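Local coordinates for tail fiber protein (Acinetobacter phage AM24, PDB 5W5P) that forms a trimeric phage tailspike with a beta-helical body, and probably recognises and degrades the capsular polysaccharide of its Acinetobacter host, at the interface of chains A and B. Coordinates in Å, arbitrary orientation; residue numbers count along the deposited sequence, not the author numbering. Chains: chain A/B, Tail fiber protein.

The interface of chains A and B. Residues chain A 373, 412, 431; chain B 307, 329-330, 365, 402.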
ATOM      1  N   GLN A 373     -11.112   5.876  -6.343  1.00 39.14           N
ATOM      2  CA  GLN A 373     -12.023   6.750  -7.072  1.00 39.75           C
ATOM      3  C   GLN A 373     -12.937   5.888  -7.923  1.00 38.50           C
ATOM      4  O   GLN A 373     -12.472   5.193  -8.832  1.00 39.06           O
ATOM      5  CB  GLN A 373     -11.290   7.757  -7.953  1.00 40.11           C
ATOM      6  CG  GLN A 373     -12.227   8.514  -8.881  1.00 39.73           C
ATOM      7  CD  GLN A 373     -11.494   9.324  -9.933  1.00 42.68           C
ATOM      8  OE1 GLN A 373     -11.308   8.870 -11.066  1.00 44.01           O
ATOM      9  NE2 GLN A 373     -11.093  10.536  -9.573  1.00 39.44           N
ATOM     10  N   TRP A 412     -13.837   7.979  -3.062  1.00 39.55           N
ATOM     11  CA  TRP A 412     -14.571   8.996  -3.808  1.00 40.32           C
ATOM     12  C   TRP A 412     -15.421   8.314  -4.866  1.00 41.38           C
ATOM     13  O   TRP A 412     -14.899   7.554  -5.689  1.00 40.69           O
ATOM     14  CB  TRP A 412     -13.621   9.997  -4.483  1.00 41.30           C
ATOM     15  CG  TRP A 412     -14.304  11.197  -5.086  1.00 41.28           C
ATOM     16  CD1 TRP A 412     -14.355  12.456  -4.560  1.00 42.40           C
ATOM     17  CD2 TRP A 412     -15.023  11.255  -6.330  1.00 41.47           C
ATOM     18  NE1 TRP A 412     -15.061  13.289  -5.392  1.00 44.54           N
ATOM     19  CE2 TRP A 412     -15.482  12.579  -6.484  1.00 41.31           C
ATOM     20  CE3 TRP A 412     -15.326  10.317  -7.324  1.00 36.14           C
ATOM     21  CZ2 TRP A 412     -16.226  12.988  -7.590  1.00 39.60           C
ATOM     22  CZ3 TRP A 412     -16.072  10.722  -8.418  1.00 36.79           C
ATOM     23  CH2 TRP A 412     -16.514  12.046  -8.543  1.00 38.73           C
ATOM     24  N   ALA A 431     -16.405  10.305  -0.074  1.00 35.43           N
ATOM     25  CA  ALA A 431     -17.062  11.363  -0.828  1.00 37.75           C
ATOM     26  C   ALA A 431     -18.146  10.766  -1.714  1.00 43.76           C
ATOM     27  O   ALA A 431     -17.893   9.806  -2.446  1.00 45.45           O
ATOM     28  CB  ALA A 431     -16.058  12.136  -1.674  1.00 35.94           C
TER
ATOM     29  N   ASN B 307      -6.850  13.615 -10.114  1.00 39.46           N
ATOM     30  CA  ASN B 307      -7.774  12.487 -10.040  1.00 39.49           C
ATOM     31  C   ASN B 307      -6.957  11.261  -9.648  1.00 37.97           C
ATOM     32  O   ASN B 307      -6.363  10.602 -10.506  1.00 38.21           O
ATOM     33  CB  ASN B 307      -8.494  12.276 -11.369  1.00 40.02           C
ATOM     34  CG  ASN B 307      -9.636  13.262 -11.582  1.00 41.23           C
ATOM     35  OD1 ASN B 307      -9.441  14.356 -12.115  1.00 39.27           O
ATOM     36  ND2 ASN B 307     -10.835  12.877 -11.157  1.00 40.31           N
ATOM     37  N   TYR B 329      -8.843  14.376  -5.414  1.00 37.82           N
ATOM     38  CA  TYR B 329      -9.846  13.357  -5.126  1.00 35.93           C
ATOM     39  C   TYR B 329      -9.157  11.999  -5.081  1.00 39.05           C
ATOM     40  O   TYR B 329      -8.335  11.690  -5.954  1.00 39.08           O
ATOM     41  CB  TYR B 329     -10.957  13.336  -6.180  1.00 36.48           C
ATOM     42  CG  TYR B 329     -11.763  14.609  -6.306  1.00 39.00           C
ATOM     43  CD1 TYR B 329     -11.643  15.633  -5.377  1.00 41.46           C
ATOM     44  CD2 TYR B 329     -12.643  14.786  -7.362  1.00 40.43           C
ATOM     45  CE1 TYR B 329     -12.378  16.798  -5.497  1.00 40.42           C
ATOM     46  CE2 TYR B 329     -13.385  15.949  -7.490  1.00 43.26           C
ATOM     47  CZ  TYR B 329     -13.246  16.953  -6.554  1.00 42.66           C
ATOM     48  OH  TYR B 329     -13.975  18.114  -6.679  1.00 43.46           O
ATOM     49  N   ALA B 330      -9.482  11.198  -4.063  1.00 38.32           N
ATOM     50  CA  ALA B 330      -8.928   9.856  -3.891  1.00 38.71           C
ATOM     51  C   ALA B 330      -7.396   9.890  -3.848  1.00 40.54           C
ATOM     52  O   ALA B 330      -6.705   9.310  -4.689  1.00 39.35           O
ATOM     53  CB  ALA B 330      -9.432   8.912  -4.987  1.00 34.15           C
ATOM     54  N   SER B 365     -11.099  16.128  -1.657  1.00 43.57           N
ATOM     55  CA  SER B 365     -12.198  15.255  -1.243  1.00 42.10           C
ATOM     56  C   SER B 365     -11.727  13.808  -1.267  1.00 38.27           C
ATOM     57  O   SER B 365     -11.578  13.227  -2.345  1.00 39.22           O
ATOM     58  CB  SER B 365     -13.413  15.452  -2.146  1.00 42.63           C
ATOM     59  OG  SER B 365     -14.548  14.811  -1.601  1.00 36.61           O
ATOM     60  N   VAL B 402     -19.870  15.748  -0.056  1.00 46.59           N
ATOM     61  CA  VAL B 402     -19.224  16.007  -1.336  1.00 44.69           C
ATOM     62  C   VAL B 402     -17.727  16.213  -1.154  1.00 47.57           C
ATOM     63  O   VAL B 402     -16.914  15.591  -1.845  1.00 49.77           O
ATOM     64  CB  VAL B 402     -19.887  17.212  -2.025  1.00 43.07           C
ATOM     65  CG1 VAL B 402     -19.375  17.355  -3.447  1.00 43.85           C
ATOM     66  CG2 VAL B 402     -21.399  17.057  -2.011  1.00 40.85           C
TER
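A:Trp412 lays one face of its indole on the ring of B:Tyr329, where neighbouring beta-helical bodies of the tailspike trimer pack side by side. The planes lie nearly parallel, 12° apart, and the centroids of the five-membered ring and the phenol ring are 4.4 Å apart. The overlap is slipped: CD2 of B:Tyr329 sits over the pyrrole side of the indole toward its rim, 3.5 Å from NE1 of A:Trp412. CG of A:Trp412 is anti to its backbone N (chi1 -171°), which sends the indole out from strand 412-413 toward chain B. At the indole rim, in its plane, CB of B:Ser365 lies 4.0 Å from CD1 of A:Trp412. On one flank of the stack, A:Gln373 packs its CB against the methyl CB of B:Ala330 at 3.7 Å. Its nearly extended chain continues to an amide turned 74° against that of B:Asn307. The modelled NE2 of A:Gln373 and ND2 of B:Asn307 are 2.8 Å apart, two donors facing each other; exchanging N and O in one amide would make a plausible hydrogen bond, so this assignment is doubtful. On the other flank, the A:Ala431 methyl lies beside the B:Ser365 hydroxyl and the B:Val402 carbonyl. Those two groups are joined within chain B: OG of B:Ser365 donates a hydrogen bond to O of B:Val402 at 2.5 Å, with the donor somewhat off the carbonyl plane.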